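Local coordinates for protein AvrA (Salmonella typhimurium, PDB 6BE0) that probably transfers acetyl groups from acetyl-CoA to serine and threonine residues of target proteins, as a bacterial effector of the YopJ family that binds inositol hexakisphosphate, at residues L177-S182 / H239-R245; R271-N275 / S287-K291. One frame throughout, in Å; residues are numbered along the deposited sequence.

Both contacts are largely buried and both reach inositol hexakisphosphate, but only contact 1 also touches coenzyme A. Contact 1 joins the loop after strand 170-176 to the turn that starts helix 243-252, and has coenzyme A along one flank and the inositol phosphate at His-239. Contact 2, farther from the centre of the chain, brings the end of helix 268-273 to the start of helix 287-300, with Lys-290 at its partly exposed margin. Amide and guanidinium groups holding backbone atoms dominate contact 1, whereas contact 2 relies on cationic side chains and a water. His-239 ties them together: its ND1 lies 2.9 Å from Ser-287 OG, a probable hydrogen bond.

Contact 1. Residues L177-S182 / H239-R245; sequences LDIQRS and HTQGAQR. With COA (coenzyme A), chain C; IHP (inositol hexakisphosphate), chain B.
With CG opposite the carbonyl carbon (chi1 -68°) and the chain extended beyond it, Gln-241 carries its amide up to the backbone of Arg-181 and Ser-182. Arg-245, its CG trans to the backbone N and chain bent at chi2 (64°), brings the edge of its guanidinium to Leu-177 O, with a weak bond from NE to Asp-178 O. Gln-241 OE1 takes two backbone N-H groups: that of Arg-181, in the carbonyl plane at 2.6 Å from N to OE1, and that of Ser-182, from above this plane. The same amide gives NE2 to Ser-182 OG at 2.9 Å, and Glu-185 also bonds that hydroxyl. The backbones also join, Gln-241 N bonding to Ile-179 O at 2.9 Å, while Ile-179 CG2 packs on the Thr-240 side chain. Arg-245 grips Leu-177 O side-on through NE and NH2, with NH2 to O at 2.9 Å and the oxygen in the guanidinium plane; Asp-229 forms a salt bridge with NH2. Arg-181 crosses the Arg-245 side chain at about a right angle, its NE in a salt bridge with Asp-178 OD1 at 2.9 Å. Arg-181 CB packs against the face of the coenzyme A adenine, 3.5 Å from N9A. Gly-242 occupies the N-cap position of helix 243-252, whose first turn presents Gln-244 N to phosphate oxygen O9A of coenzyme A at 2.8 Å. His-239 NE2 reaches O23 of inositol hexakisphosphate, in the ring plane, at 2.9 Å. The carboxylates of Asp-178 and Asp-229 probably temper the closeness of the two arginines, and the helix N-terminus would help stabilise the coenzyme phosphate.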
# COMPACT_ATOMS: atom_id res chain seq x y z
N LEU A 177 -3.07 7.90 3.86
CA LEU A 177 -3.82 7.86 2.61
C LEU A 177 -5.32 7.88 2.84
O LEU A 177 -6.06 8.56 2.12
CB LEU A 177 -3.43 6.61 1.81
CG LEU A 177 -1.97 6.52 1.34
CD1 LEU A 177 -1.77 5.27 0.49
CD2 LEU A 177 -1.55 7.76 0.56
N ASP A 178 -5.77 7.16 3.87
CA ASP A 178 -7.20 7.03 4.17
C ASP A 178 -7.98 6.62 2.93
O ASP A 178 -8.92 7.31 2.52
CB ASP A 178 -7.75 8.34 4.74
CG ASP A 178 -9.17 8.19 5.28
OD1 ASP A 178 -9.52 7.09 5.74
OD2 ASP A 178 -9.92 9.19 5.25
N ILE A 179 -7.58 5.51 2.32
CA ILE A 179 -8.30 4.94 1.19
C ILE A 179 -8.80 3.54 1.53
O ILE A 179 -9.67 3.01 0.86
CB ILE A 179 -7.42 4.89 -0.07
CG1 ILE A 179 -6.11 4.15 0.21
CG2 ILE A 179 -7.14 6.30 -0.58
CD1 ILE A 179 -5.30 3.84 -1.03
N GLN A 180 -8.23 2.95 2.58
CA GLN A 180 -8.75 1.70 3.13
C GLN A 180 -9.73 2.01 4.25
O GLN A 180 -9.43 2.79 5.15
CB GLN A 180 -7.62 0.81 3.65
CG GLN A 180 -8.13 -0.48 4.30
CD GLN A 180 -7.05 -1.22 5.06
OE1 GLN A 180 -5.87 -1.09 4.76
NE2 GLN A 180 -7.46 -2.00 6.06
N ARG A 181 -10.90 1.39 4.18
CA ARG A 181 -11.92 1.53 5.21
C ARG A 181 -12.37 0.15 5.69
O ARG A 181 -12.88 0.02 6.81
CB ARG A 181 -13.11 2.33 4.69
CG ARG A 181 -12.74 3.64 4.01
CD ARG A 181 -12.20 4.65 5.00
NE ARG A 181 -11.74 5.88 4.35
CZ ARG A 181 -12.54 6.79 3.79
NH1 ARG A 181 -13.85 6.61 3.78
NH2 ARG A 181 -12.02 7.87 3.24
N SER A 182 -12.20 -0.86 4.85
CA SER A 182 -12.51 -2.23 5.24
C SER A 182 -11.56 -2.68 6.34
O SER A 182 -10.51 -2.06 6.55
CB SER A 182 -12.45 -3.17 4.03
OG SER A 182 -11.17 -3.15 3.43
N HIS A 239 -8.37 1.61 -5.71
CA HIS A 239 -9.08 0.77 -4.75
C HIS A 239 -9.68 1.57 -3.61
O HIS A 239 -10.08 0.99 -2.59
CB HIS A 239 -8.13 -0.29 -4.18
CG HIS A 239 -7.57 -1.22 -5.21
ND1 HIS A 239 -8.34 -2.17 -5.86
CD2 HIS A 239 -6.31 -1.36 -5.70
CE1 HIS A 239 -7.58 -2.84 -6.70
NE2 HIS A 239 -6.35 -2.37 -6.63
N THR A 240 -9.76 2.89 -3.76
CA THR A 240 -10.32 3.75 -2.73
C THR A 240 -11.71 3.28 -2.32
O THR A 240 -12.58 3.08 -3.16
CB THR A 240 -10.42 5.22 -3.19
OG1 THR A 240 -9.13 5.67 -3.62
CG2 THR A 240 -10.90 6.11 -2.05
N GLN A 241 -11.89 3.09 -1.02
CA GLN A 241 -13.15 2.59 -0.47
C GLN A 241 -13.98 3.74 0.09
O GLN A 241 -14.13 3.87 1.30
CB GLN A 241 -12.87 1.54 0.60
CG GLN A 241 -12.28 0.26 0.04
CD GLN A 241 -11.76 -0.68 1.11
OE1 GLN A 241 -11.30 -0.25 2.16
NE2 GLN A 241 -11.82 -1.98 0.83
N GLY A 242 -14.51 4.57 -0.80
CA GLY A 242 -15.30 5.72 -0.40
C GLY A 242 -15.45 6.72 -1.52
O GLY A 242 -14.46 7.28 -2.00
N ALA A 243 -16.69 6.95 -1.94
CA ALA A 243 -16.97 7.90 -3.02
C ALA A 243 -16.57 9.32 -2.61
O ALA A 243 -16.04 10.08 -3.42
CB ALA A 243 -18.45 7.85 -3.39
N GLN A 244 -16.84 9.67 -1.36
CA GLN A 244 -16.47 10.97 -0.83
C GLN A 244 -14.96 11.16 -0.87
O GLN A 244 -14.47 12.24 -1.21
CB GLN A 244 -16.99 11.14 0.60
CG GLN A 244 -16.65 12.49 1.24
CD GLN A 244 -17.26 13.66 0.49
OE1 GLN A 244 -18.40 13.58 0.02
NE2 GLN A 244 -16.51 14.75 0.38
N ARG A 245 -14.23 10.10 -0.53
CA ARG A 245 -12.77 10.15 -0.52
C ARG A 245 -12.22 10.41 -1.91
O ARG A 245 -11.22 11.12 -2.07
CB ARG A 245 -12.21 8.85 0.05
CG ARG A 245 -10.69 8.80 0.14
CD ARG A 245 -10.12 9.83 1.10
NE ARG A 245 -8.66 9.88 1.04
CZ ARG A 245 -7.97 10.63 0.18
NH1 ARG A 245 -8.60 11.41 -0.69
NH2 ARG A 245 -6.65 10.60 0.20
N1A COA C . -15.97 -1.37 3.03
C2A COA C . -16.07 -0.39 2.09
N3A COA C . -16.27 0.91 2.47
C4A COA C . -16.37 1.23 3.80
C5A COA C . -16.26 0.26 4.74
C6A COA C . -16.06 -1.05 4.34
N6A COA C . -15.88 -2.41 4.76
N7A COA C . -16.39 0.84 5.96
C8A COA C . -16.57 2.18 5.78
N9A COA C . -16.56 2.42 4.45
C1B COA C . -16.71 3.68 3.79
C2B COA C . -17.89 3.77 3.21
O2B COA C . -17.79 3.42 1.80
C3B COA C . -18.33 5.32 3.39
O3B COA C . -17.65 6.15 2.46
P3B COA C . -18.50 6.96 1.35
O7A COA C . -19.05 5.99 0.33
O8A COA C . -19.64 7.69 2.02
O9A COA C . -17.61 7.97 0.66
C4B COA C . -17.96 5.63 4.65
O4B COA C . -16.67 4.85 4.86
C5B COA C . -19.02 5.18 5.65
O5B COA C . -18.52 5.30 6.98
P1A COA C . -19.12 6.43 7.95
O1A COA C . -19.64 7.60 7.13
O2A COA C . -20.25 5.83 8.76
O3A COA C . -17.98 6.93 8.92
C1 IHP B . -2.45 -3.80 -13.94
C2 IHP B . -2.75 -3.92 -12.45
C3 IHP B . -4.24 -3.74 -12.18
C4 IHP B . -5.06 -4.70 -13.01
C5 IHP B . -4.84 -4.37 -14.48
C6 IHP B . -3.38 -4.60 -14.85
O11 IHP B . -1.11 -4.20 -14.15
P1 IHP B . -0.02 -3.06 -14.37
O21 IHP B . 1.26 -3.44 -13.66
O31 IHP B . -0.50 -1.73 -13.82
O41 IHP B . 0.26 -2.92 -15.85
O12 IHP B . -2.29 -5.19 -11.95
P2 IHP B . -1.15 -5.24 -10.85
O22 IHP B . 0.05 -4.44 -11.30
O32 IHP B . -1.64 -4.68 -9.54
O42 IHP B . -0.72 -6.68 -10.65
O13 IHP B . -4.50 -3.92 -10.78
P3 IHP B . -4.92 -2.67 -9.90
O23 IHP B . -4.27 -2.76 -8.54
O33 IHP B . -4.50 -1.37 -10.55
O43 IHP B . -6.42 -2.66 -9.72
O14 IHP B . -6.45 -4.64 -12.63
P4 IHP B . -7.43 -3.41 -12.94
O24 IHP B . -8.24 -3.09 -11.70
O34 IHP B . -6.67 -2.17 -13.35
O44 IHP B . -8.40 -3.78 -14.02
O15 IHP B . -5.69 -5.15 -15.32
P5 IHP B . -6.18 -4.52 -16.69
O25 IHP B . -5.33 -3.32 -17.05
O35 IHP B . -6.07 -5.56 -17.78
O45 IHP B . -7.62 -4.07 -16.58
O16 IHP B . -3.07 -5.99 -14.82
P6 IHP B . -2.36 -6.64 -16.05
O26 IHP B . -2.39 -8.14 -15.91
O36 IHP B . -3.05 -6.24 -17.32
O46 IHP B . -0.92 -6.20 -16.11

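Contact 2. Residues R271-N275 / S287-K291; sequences RFDNN and SAHKK. With IHP (inositol hexakisphosphate), chain B.
Part of the inositol hexakisphosphate pocket is built where two helices, joined through the antiparallel strands 276-278 and 283-285, meet: Asn-275, just past the end of helix 268-273, faces Ser-287 in the first turn of helix 287-300. Their CB atoms are 4.0 Å apart. Asn-275 is held from both ends of its amide, ND2 bonding back to Arg-271 O at 2.7 Å and OD1 accepting Lys-290 NZ at 2.8 Å. The ammonium sits above the carbonyl plane, and the two side chains cross at about a right angle. Arg-271, extended from CG to NE with CG trans to its backbone N (chi1 161°), sends its guanidinium past Ser-287 to the ligand. Water 1 lies at the guanidinium edge and links Arg-271 NH2 to Ser-287 O, while Ser-287 OG itself turns to His-239 ND1. O24 of inositol hexakisphosphate lies over the centre of one guanidinium face, 3.0 Å above its plane, a placement that probably reflects charge attraction rather than an N-H bond in that plane. Lys-291, bent at chi2 and chi4, holds two different phosphates with one ammonium group: Lys-291 NZ is 2.5 Å from O23 and 2.7 Å from O32 of inositol hexakisphosphate.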
# COMPACT_ATOMS: atom_id res chain seq x y z
N ARG A 271 -14.52 2.99 -12.86
CA ARG A 271 -13.99 1.77 -12.25
C ARG A 271 -14.53 1.58 -10.83
O ARG A 271 -14.83 0.46 -10.42
CB ARG A 271 -12.46 1.79 -12.22
CG ARG A 271 -11.90 0.80 -11.22
CD ARG A 271 -10.43 0.49 -11.41
NE ARG A 271 -9.94 -0.28 -10.27
CZ ARG A 271 -10.27 -1.54 -10.01
NH1 ARG A 271 -11.10 -2.20 -10.82
NH2 ARG A 271 -9.78 -2.15 -8.95
N PHE A 272 -14.62 2.68 -10.08
CA PHE A 272 -15.11 2.63 -8.71
C PHE A 272 -16.51 2.02 -8.66
O PHE A 272 -16.81 1.21 -7.79
CB PHE A 272 -15.14 4.03 -8.09
CG PHE A 272 -15.84 4.08 -6.76
CD1 PHE A 272 -15.19 3.69 -5.60
CD2 PHE A 272 -17.15 4.53 -6.67
CE1 PHE A 272 -15.84 3.74 -4.38
CE2 PHE A 272 -17.80 4.58 -5.45
CZ PHE A 272 -17.14 4.19 -4.30
N ASP A 273 -17.35 2.40 -9.62
CA ASP A 273 -18.71 1.89 -9.69
C ASP A 273 -18.75 0.44 -10.16
O ASP A 273 -19.59 -0.34 -9.70
CB ASP A 273 -19.55 2.77 -10.63
CG ASP A 273 -19.88 4.13 -10.04
OD1 ASP A 273 -19.70 4.31 -8.82
OD2 ASP A 273 -20.32 5.01 -10.80
N ASN A 274 -17.85 0.07 -11.07
CA ASN A 274 -17.83 -1.28 -11.61
C ASN A 274 -17.27 -2.31 -10.63
O ASN A 274 -17.19 -3.50 -10.95
CB ASN A 274 -17.01 -1.32 -12.90
CG ASN A 274 -17.70 -0.62 -14.06
OD1 ASN A 274 -18.91 -0.39 -14.02
ND2 ASN A 274 -16.94 -0.30 -15.09
N ASN A 275 -16.88 -1.85 -9.44
CA ASN A 275 -16.38 -2.74 -8.40
C ASN A 275 -17.04 -2.43 -7.06
O ASN A 275 -16.40 -2.47 -6.01
CB ASN A 275 -14.86 -2.61 -8.28
CG ASN A 275 -14.14 -3.05 -9.54
OD1 ASN A 275 -13.65 -4.17 -9.63
ND2 ASN A 275 -14.08 -2.16 -10.52
N SER A 287 -13.50 -3.72 -4.26
CA SER A 287 -12.39 -3.70 -5.21
C SER A 287 -11.18 -4.44 -4.64
O SER A 287 -10.62 -5.32 -5.29
CB SER A 287 -12.01 -2.26 -5.56
OG SER A 287 -11.15 -2.23 -6.69
N ALA A 288 -10.79 -4.08 -3.42
CA ALA A 288 -9.65 -4.71 -2.77
C ALA A 288 -9.90 -6.20 -2.55
O ALA A 288 -8.99 -7.01 -2.70
CB ALA A 288 -9.36 -4.03 -1.44
N HIS A 289 -11.13 -6.56 -2.20
CA HIS A 289 -11.48 -7.96 -1.99
C HIS A 289 -11.38 -8.74 -3.29
O HIS A 289 -10.98 -9.91 -3.30
CB HIS A 289 -12.89 -8.08 -1.40
CG HIS A 289 -12.98 -7.69 0.04
ND1 HIS A 289 -13.00 -6.37 0.45
CD2 HIS A 289 -13.04 -8.43 1.17
CE1 HIS A 289 -13.08 -6.32 1.77
NE2 HIS A 289 -13.10 -7.56 2.23
N LYS A 290 -11.74 -8.10 -4.40
CA LYS A 290 -11.60 -8.71 -5.71
C LYS A 290 -10.13 -8.82 -6.10
O LYS A 290 -9.72 -9.77 -6.76
CB LYS A 290 -12.37 -7.93 -6.77
CG LYS A 290 -13.89 -8.09 -6.67
CD LYS A 290 -14.64 -7.10 -7.57
CE LYS A 290 -14.47 -7.44 -9.04
NZ LYS A 290 -15.24 -6.49 -9.91
N LYS A 291 -9.32 -7.84 -5.67
CA LYS A 291 -7.90 -7.85 -5.98
C LYS A 291 -7.20 -9.02 -5.29
O LYS A 291 -6.29 -9.63 -5.85
CB LYS A 291 -7.23 -6.54 -5.57
CG LYS A 291 -5.77 -6.41 -6.02
CD LYS A 291 -5.64 -6.44 -7.54
CE LYS A 291 -4.20 -6.34 -8.00
NZ LYS A 291 -3.58 -5.03 -7.66
C1 IHP B . -2.45 -3.80 -13.94
C2 IHP B . -2.75 -3.92 -12.45
C3 IHP B . -4.24 -3.74 -12.18
C4 IHP B . -5.06 -4.70 -13.01
C5 IHP B . -4.84 -4.37 -14.48
C6 IHP B . -3.38 -4.60 -14.85
O11 IHP B . -1.11 -4.20 -14.15
P1 IHP B . -0.02 -3.06 -14.37
O21 IHP B . 1.26 -3.44 -13.66
O31 IHP B . -0.50 -1.73 -13.82
O41 IHP B . 0.26 -2.92 -15.85
O12 IHP B . -2.29 -5.19 -11.95
P2 IHP B . -1.15 -5.24 -10.85
O22 IHP B . 0.05 -4.44 -11.30
O32 IHP B . -1.64 -4.68 -9.54
O42 IHP B . -0.72 -6.68 -10.65
O13 IHP B . -4.50 -3.92 -10.78
P3 IHP B . -4.92 -2.67 -9.90
O23 IHP B . -4.27 -2.76 -8.54
O33 IHP B . -4.50 -1.37 -10.55
O43 IHP B . -6.42 -2.66 -9.72
O14 IHP B . -6.45 -4.64 -12.63
P4 IHP B . -7.43 -3.41 -12.94
O24 IHP B . -8.24 -3.09 -11.70
O34 IHP B . -6.67 -2.17 -13.35
O44 IHP B . -8.40 -3.78 -14.02
O15 IHP B . -5.69 -5.15 -15.32
P5 IHP B . -6.18 -4.52 -16.69
O25 IHP B . -5.33 -3.32 -17.05
O35 IHP B . -6.07 -5.56 -17.78
O45 IHP B . -7.62 -4.07 -16.58
O16 IHP B . -3.07 -5.99 -14.82
P6 IHP B . -2.36 -6.64 -16.05
O26 IHP B . -2.39 -8.14 -15.91
O36 IHP B . -3.05 -6.24 -17.32
O46 IHP B . -0.92 -6.20 -16.11
O HOH W 1 -9.80 -5.15 -7.85